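Local coordinates for terminal oxygenase component of carbazole 1,9a-dioxygenase (Sphingomonas, PDB 3GKQ), which probably catalyses the angular dioxygenation of carbazole as a Rieske non-heme iron oxygenase, passing electrons from a [2Fe-2S] cluster to a mononuclear iron, at residues 29-34 against 144-149; 151-156 against 282-287. All coordinates share one frame; numbering follows the deposited sequence.

Contact 1. Residues 29-34 against 144-149; sequences RNHWYP and EPHDLA
Trp32 makes the largest share of this contact, its indole reaching from strand 31-35 into the bend of 144-149. The pyrrole N-H gives a nearly straight hydrogen bond to a backbone carbonyl, Trp32 NE1 to His146 O being 3.0 Å with an N-H...O angle of 167°. The oxygen lies close to the indole plane, whereas the donor is tilted out of the carbonyl plane. Leu148 closes over the five-membered ring: its CA forms a CH-pi contact 4.1 Å from the ring centroid. With CG anti to the backbone N (chi1 174°), the Leu148 side chain brings CD1 to 3.5 Å from Trp32 CB. The other end of the indole meets a proline, Trp32 CZ2 lying 3.6 Å from Pro145 CB.

Strand 31-35 is an outer strand of a three-stranded antiparallel sheet, and 144-149 belongs to the connection that leaves its central strand, 135-140, for the catalytic-domain sheet. Asn30 and His31 both face Val140 in a G1 beta bulge.

His146 turns a ring face toward the indole edge, the planes at 84° and the Trp32 five-membered-ring and His146 centroids 5.4 Å apart. Its ring edge points at the bulge, with CE1 3.1 Å from Asn30 O, and its NE2 bonds to Asp151. An alanine in place of Trp32 would probably leave His146 O without its indole donor and open a gap between Pro145 and Leu148.

The tight part is thus the buried one, where the indole and Leu148 lie against each other. Toward solvent the packing is looser: Pro145, meeting the indole at its benzo side, and His146 are partly exposed, and the Asp147 side chain, which points away from the strand, is exposed.

Contact 2. Residues 151-156 against 282-287; sequences DVPPGF and TQFEWY
Phe156 meets strand 282-289 through two edge-to-face aromatic contacts. It offers its edge to Phe284, Phe156 CD1 standing 3.6 Å above the Phe284 ring plane and over its centre, with the planes at 73°. Conversely, the edge of Trp286 is directed at a face of Phe156, where Trp286 CH2 lies 3.6 Å above the Phe156 plane, also over the centre. CG of Phe156 is anti to the backbone N (chi1 -178°), which places the ring against both Phe284 and Trp286.

Aliphatic contacts border the Phe284 and Trp286 rings. Pro153 CG lies 3.9 Å from Phe284 CD1 at the ring edge, and Val152 CG1 is 3.9 Å from Trp286 CZ2, near the indole plane.

The polar link is indirect: a water in the indole plane accepts from Trp286 NE1 at 2.9 Å and donates to Asp151 O at 2.8 Å.

Within 151-156, Phe156 N bonds to Pro153 O and closes a type II beta turn, with Gly155 at a positive phi of 85°. This aromatic cluster packs the turn of the interdomain connection against a strand of the seven-stranded antiparallel sheet, consistent with the helix-grip (Bet v 1-like) fold of Rieske oxygenase catalytic domains.

How the contacts relate
The segments 144-149 and 151-156 follow one another along the connection between strands 135-140 and 161-170, and the centres of contacts 1 and 2 are 14 Å apart. Asp151 of contact 2 joins them: its OD2 is shared between His146 NE2, at 2.7 Å, and Trp32 N, at 2.8 Å, both probable hydrogen bonds, while OD1 takes one from His31 ND1. Pro34 CD also packs 3.3 Å from Trp286 CD1. The sheet bearing strand 31-35 is thereby coupled to the catalytic-domain sheet. Both contacts lie away from the iron and [2Fe-2S] sites; the Phe284 side chain is about 14 Å from a bound iron(II) ion.

Contact 1. Residues 29-34 against 144-149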
loop_
_atom_site.group_PDB
_atom_site.type_symbol
_atom_site.label_atom_id
_atom_site.label_comp_id
_atom_site.label_asym_id
_atom_site.label_seq_id
_atom_site.Cartn_x
_atom_site.Cartn_y
_atom_site.Cartn_z
ATOM N N ARG A 29 21.841 -15.351 9.575
ATOM C CA ARG A 29 22.793 -15.500 8.485
ATOM C C ARG A 29 23.808 -16.589 8.835
ATOM O O ARG A 29 24.042 -16.885 10.014
ATOM C CB ARG A 29 23.508 -14.165 8.235
ATOM C CG ARG A 29 24.294 -14.103 6.924
ATOM C CD ARG A 29 24.910 -12.715 6.681
ATOM N NE ARG A 29 25.631 -12.663 5.410
ATOM C CZ ARG A 29 25.055 -12.733 4.211
ATOM N NH1 ARG A 29 23.735 -12.851 4.100
ATOM N NH2 ARG A 29 25.803 -12.702 3.112
ATOM N N ASN A 30 24.399 -17.186 7.802
ATOM C CA ASN A 30 25.391 -18.249 7.958
ATOM C C ASN A 30 24.796 -19.590 8.408
ATOM O O ASN A 30 25.360 -20.287 9.251
ATOM C CB ASN A 30 26.498 -17.800 8.917
ATOM C CG ASN A 30 27.281 -16.609 8.375
ATOM O OD1 ASN A 30 27.813 -16.659 7.265
ATOM N ND2 ASN A 30 27.345 -15.534 9.153
ATOM N N HIS A 31 23.656 -19.945 7.820
ATOM C CA HIS A 31 22.969 -21.199 8.115
ATOM C C HIS A 31 22.363 -21.740 6.820
ATOM O O HIS A 31 22.172 -20.987 5.857
ATOM C CB HIS A 31 21.837 -20.976 9.126
ATOM C CG HIS A 31 22.305 -20.715 10.525
ATOM N ND1 HIS A 31 22.663 -21.725 11.392
ATOM C CD2 HIS A 31 22.445 -19.559 11.216
ATOM C CE1 HIS A 31 23.000 -21.203 12.557
ATOM N NE2 HIS A 31 22.876 -19.889 12.478
ATOM N N TRP A 32 22.060 -23.039 6.808
ATOM C CA TRP A 32 21.445 -23.683 5.651
ATOM C C TRP A 32 19.933 -23.554 5.770
ATOM O O TRP A 32 19.378 -23.661 6.862
ATOM C CB TRP A 32 21.788 -25.179 5.585
ATOM C CG TRP A 32 23.210 -25.494 5.247
ATOM C CD1 TRP A 32 24.229 -25.739 6.121
ATOM C CD2 TRP A 32 23.768 -25.617 3.933
ATOM N NE1 TRP A 32 25.387 -26.013 5.434
ATOM C CE2 TRP A 32 25.132 -25.946 4.090
ATOM C CE3 TRP A 32 23.246 -25.484 2.640
ATOM C CZ2 TRP A 32 25.986 -26.144 2.996
ATOM C CZ3 TRP A 32 24.095 -25.681 1.549
ATOM C CH2 TRP A 32 25.450 -26.007 1.739
ATOM N N TYR A 33 19.276 -23.343 4.638
ATOM C CA TYR A 33 17.829 -23.206 4.588
ATOM C C TYR A 33 17.283 -23.918 3.358
ATOM O O TYR A 33 17.834 -23.791 2.268
ATOM C CB TYR A 33 17.430 -21.730 4.488
ATOM C CG TYR A 33 17.694 -20.902 5.726
ATOM C CD1 TYR A 33 16.780 -20.877 6.784
ATOM C CD2 TYR A 33 18.851 -20.132 5.836
ATOM C CE1 TYR A 33 17.014 -20.100 7.919
ATOM C CE2 TYR A 33 19.096 -19.355 6.961
ATOM C CZ TYR A 33 18.173 -19.342 7.998
ATOM O OH TYR A 33 18.418 -18.573 9.108
ATOM N N PRO A 34 16.200 -24.690 3.520
ATOM C CA PRO A 34 15.609 -25.391 2.376
ATOM C C PRO A 34 14.738 -24.355 1.661
ATOM O O PRO A 34 14.071 -23.557 2.318
ATOM C CB PRO A 34 14.788 -26.493 3.038
ATOM C CG PRO A 34 14.314 -25.835 4.305
ATOM C CD PRO A 34 15.557 -25.099 4.784
ATOM N N GLU A 144 32.630 -20.107 5.366
ATOM C CA GLU A 144 32.598 -21.461 4.833
ATOM C C GLU A 144 31.473 -22.227 5.502
ATOM O O GLU A 144 31.292 -22.150 6.714
ATOM C CB GLU A 144 33.931 -22.170 5.092
ATOM C CG GLU A 144 34.968 -21.940 4.006
ATOM C CD GLU A 144 34.597 -22.629 2.704
ATOM O OE1 GLU A 144 34.489 -23.878 2.704
ATOM O OE2 GLU A 144 34.410 -21.927 1.685
ATOM N N PRO A 145 30.690 -22.971 4.711
ATOM C CA PRO A 145 29.571 -23.755 5.237
ATOM C C PRO A 145 29.986 -24.892 6.163
ATOM O O PRO A 145 30.965 -25.591 5.904
ATOM C CB PRO A 145 28.897 -24.286 3.973
ATOM C CG PRO A 145 29.203 -23.238 2.958
ATOM C CD PRO A 145 30.652 -22.931 3.240
ATOM N N HIS A 146 29.239 -25.061 7.248
ATOM C CA HIS A 146 29.479 -26.150 8.181
ATOM C C HIS A 146 28.611 -27.274 7.623
ATOM O O HIS A 146 27.953 -27.086 6.598
ATOM C CB HIS A 146 29.007 -25.769 9.586
ATOM C CG HIS A 146 27.738 -24.974 9.599
ATOM N ND1 HIS A 146 27.720 -23.602 9.465
ATOM C CD2 HIS A 146 26.444 -25.361 9.695
ATOM C CE1 HIS A 146 26.468 -23.177 9.478
ATOM N NE2 HIS A 146 25.675 -24.225 9.616
ATOM N N ASP A 147 28.602 -28.429 8.281
ATOM C CA ASP A 147 27.797 -29.559 7.817
ATOM C C ASP A 147 26.310 -29.236 7.863
ATOM O O ASP A 147 25.837 -28.605 8.809
ATOM C CB ASP A 147 28.041 -30.800 8.683
ATOM C CG ASP A 147 29.444 -31.349 8.545
ATOM O OD1 ASP A 147 29.844 -31.680 7.408
ATOM O OD2 ASP A 147 30.145 -31.457 9.576
ATOM N N LEU A 148 25.579 -29.688 6.847
ATOM C CA LEU A 148 24.140 -29.470 6.777
ATOM C C LEU A 148 23.459 -30.071 8.003
ATOM O O LEU A 148 22.443 -29.555 8.478
ATOM C CB LEU A 148 23.559 -30.122 5.519
ATOM C CG LEU A 148 22.030 -30.083 5.414
ATOM C CD1 LEU A 148 21.560 -28.631 5.294
ATOM C CD2 LEU A 148 21.568 -30.890 4.206
ATOM N N ALA A 149 24.028 -31.166 8.501
ATOM C CA ALA A 149 23.493 -31.870 9.659
ATOM C C ALA A 149 23.367 -30.983 10.893
ATOM O O ALA A 149 22.546 -31.251 11.772
ATOM C CB ALA A 149 24.362 -33.088 9.972
#

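Contact 2. Residues 151-156 against 282-287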
loop_
_atom_site.group_PDB
_atom_site.type_symbol
_atom_site.label_atom_id
_atom_site.label_comp_id
_atom_site.label_asym_id
_atom_site.label_seq_id
_atom_site.Cartn_x
_atom_site.Cartn_y
_atom_site.Cartn_z
ATOM N N ASP A 151 22.304 -27.956 10.874
ATOM C CA ASP A 151 21.153 -27.069 10.706
ATOM C C ASP A 151 19.801 -27.742 10.487
ATOM O O ASP A 151 18.853 -27.091 10.048
ATOM C CB ASP A 151 21.399 -26.078 9.559
ATOM C CG ASP A 151 22.364 -24.968 9.937
ATOM O OD1 ASP A 151 22.479 -24.659 11.140
ATOM O OD2 ASP A 151 22.997 -24.392 9.027
ATOM N N VAL A 152 19.708 -29.039 10.773
ATOM C CA VAL A 152 18.444 -29.758 10.630
ATOM C C VAL A 152 18.234 -30.587 11.898
ATOM O O VAL A 152 19.192 -30.901 12.602
ATOM C CB VAL A 152 18.436 -30.681 9.384
ATOM C CG1 VAL A 152 18.728 -29.860 8.134
ATOM C CG2 VAL A 152 19.455 -31.804 9.543
ATOM N N PRO A 153 16.979 -30.944 12.213
ATOM C CA PRO A 153 16.724 -31.734 13.423
ATOM C C PRO A 153 17.442 -33.085 13.439
ATOM O O PRO A 153 17.762 -33.644 12.389
ATOM C CB PRO A 153 15.205 -31.905 13.415
ATOM C CG PRO A 153 14.718 -30.711 12.636
ATOM C CD PRO A 153 15.720 -30.643 11.512
ATOM N N PRO A 154 17.714 -33.617 14.637
ATOM C CA PRO A 154 18.389 -34.911 14.760
ATOM C C PRO A 154 17.593 -35.987 14.025
ATOM O O PRO A 154 16.367 -36.056 14.152
ATOM C CB PRO A 154 18.403 -35.150 16.266
ATOM C CG PRO A 154 18.529 -33.760 16.819
ATOM C CD PRO A 154 17.541 -32.990 15.960
ATOM N N GLY A 155 18.291 -36.800 13.236
ATOM C CA GLY A 155 17.641 -37.881 12.515
ATOM C C GLY A 155 16.999 -37.548 11.180
ATOM O O GLY A 155 16.550 -38.450 10.468
ATOM N N PHE A 156 16.941 -36.269 10.824
ATOM C CA PHE A 156 16.327 -35.904 9.555
ATOM C C PHE A 156 17.086 -36.484 8.365
ATOM O O PHE A 156 16.487 -36.831 7.347
ATOM C CB PHE A 156 16.250 -34.384 9.396
ATOM C CG PHE A 156 15.572 -33.953 8.130
ATOM C CD1 PHE A 156 14.201 -34.134 7.967
ATOM C CD2 PHE A 156 16.306 -33.405 7.082
ATOM C CE1 PHE A 156 13.573 -33.779 6.782
ATOM C CE2 PHE A 156 15.685 -33.048 5.893
ATOM C CZ PHE A 156 14.318 -33.235 5.740
ATOM N N THR A 282 6.985 -38.902 11.627
ATOM C CA THR A 282 7.673 -37.826 12.329
ATOM C C THR A 282 7.529 -36.581 11.466
ATOM O O THR A 282 7.785 -36.620 10.262
ATOM C CB THR A 282 9.173 -38.128 12.528
ATOM O OG1 THR A 282 9.325 -39.261 13.391
ATOM C CG2 THR A 282 9.878 -36.932 13.161
ATOM N N GLN A 283 7.111 -35.478 12.073
ATOM C CA GLN A 283 6.940 -34.248 11.321
ATOM C C GLN A 283 8.054 -33.238 11.579
ATOM O O GLN A 283 8.460 -33.017 12.722
ATOM C CB GLN A 283 5.585 -33.619 11.640
ATOM C CG GLN A 283 5.256 -32.430 10.753
ATOM C CD GLN A 283 3.802 -32.032 10.841
ATOM O OE1 GLN A 283 2.920 -32.888 10.880
ATOM N NE2 GLN A 283 3.537 -30.728 10.855
ATOM N N PHE A 284 8.538 -32.638 10.496
ATOM C CA PHE A 284 9.602 -31.637 10.544
ATOM C C PHE A 284 9.062 -30.374 9.871
ATOM O O PHE A 284 8.484 -30.452 8.785
ATOM C CB PHE A 284 10.826 -32.131 9.769
ATOM C CG PHE A 284 11.386 -33.438 10.270
ATOM C CD1 PHE A 284 12.331 -33.463 11.292
ATOM C CD2 PHE A 284 10.987 -34.643 9.698
ATOM C CE1 PHE A 284 12.876 -34.670 11.734
ATOM C CE2 PHE A 284 11.525 -35.855 10.135
ATOM C CZ PHE A 284 12.473 -35.868 11.154
ATOM N N GLU A 285 9.245 -29.217 10.504
ATOM C CA GLU A 285 8.756 -27.964 9.929
ATOM C C GLU A 285 9.812 -26.865 9.893
ATOM O O GLU A 285 10.552 -26.673 10.856
ATOM C CB GLU A 285 7.565 -27.422 10.722
ATOM C CG GLU A 285 6.425 -28.388 10.943
ATOM C CD GLU A 285 5.174 -27.684 11.436
ATOM O OE1 GLU A 285 5.293 -26.766 12.281
ATOM O OE2 GLU A 285 4.073 -28.049 10.978
ATOM N N TRP A 286 9.860 -26.144 8.775
ATOM C CA TRP A 286 10.775 -25.017 8.591
ATOM C C TRP A 286 9.915 -23.769 8.415
ATOM O O TRP A 286 8.796 -23.841 7.904
ATOM C CB TRP A 286 11.635 -25.198 7.334
ATOM C CG TRP A 286 12.913 -25.972 7.535
ATOM C CD1 TRP A 286 14.155 -25.458 7.767
ATOM C CD2 TRP A 286 13.073 -27.397 7.491
ATOM N NE1 TRP A 286 15.082 -26.470 7.865
ATOM C CE2 TRP A 286 14.443 -27.674 7.699
ATOM C CE3 TRP A 286 12.189 -28.469 7.295
ATOM C CZ2 TRP A 286 14.955 -28.975 7.716
ATOM C CZ3 TRP A 286 12.695 -29.765 7.313
ATOM C CH2 TRP A 286 14.068 -30.005 7.521
ATOM N N TYR A 287 10.445 -22.631 8.848
ATOM C CA TYR A 287 9.768 -21.346 8.732
ATOM C C TYR A 287 10.856 -20.448 8.156
ATOM O O TYR A 287 11.472 -19.665 8.872
ATOM C CB TYR A 287 9.354 -20.848 10.114
ATOM C CG TYR A 287 8.685 -21.910 10.946
ATOM C CD1 TYR A 287 7.340 -22.225 10.763
ATOM C CD2 TYR A 287 9.412 -22.635 11.885
ATOM C CE1 TYR A 287 6.733 -23.247 11.503
ATOM C CE2 TYR A 287 8.819 -23.653 12.623
ATOM C CZ TYR A 287 7.483 -23.953 12.428
ATOM O OH TYR A 287 6.906 -24.962 13.164
HETATM O O HOH W 1 17.878 -25.907 7.715
#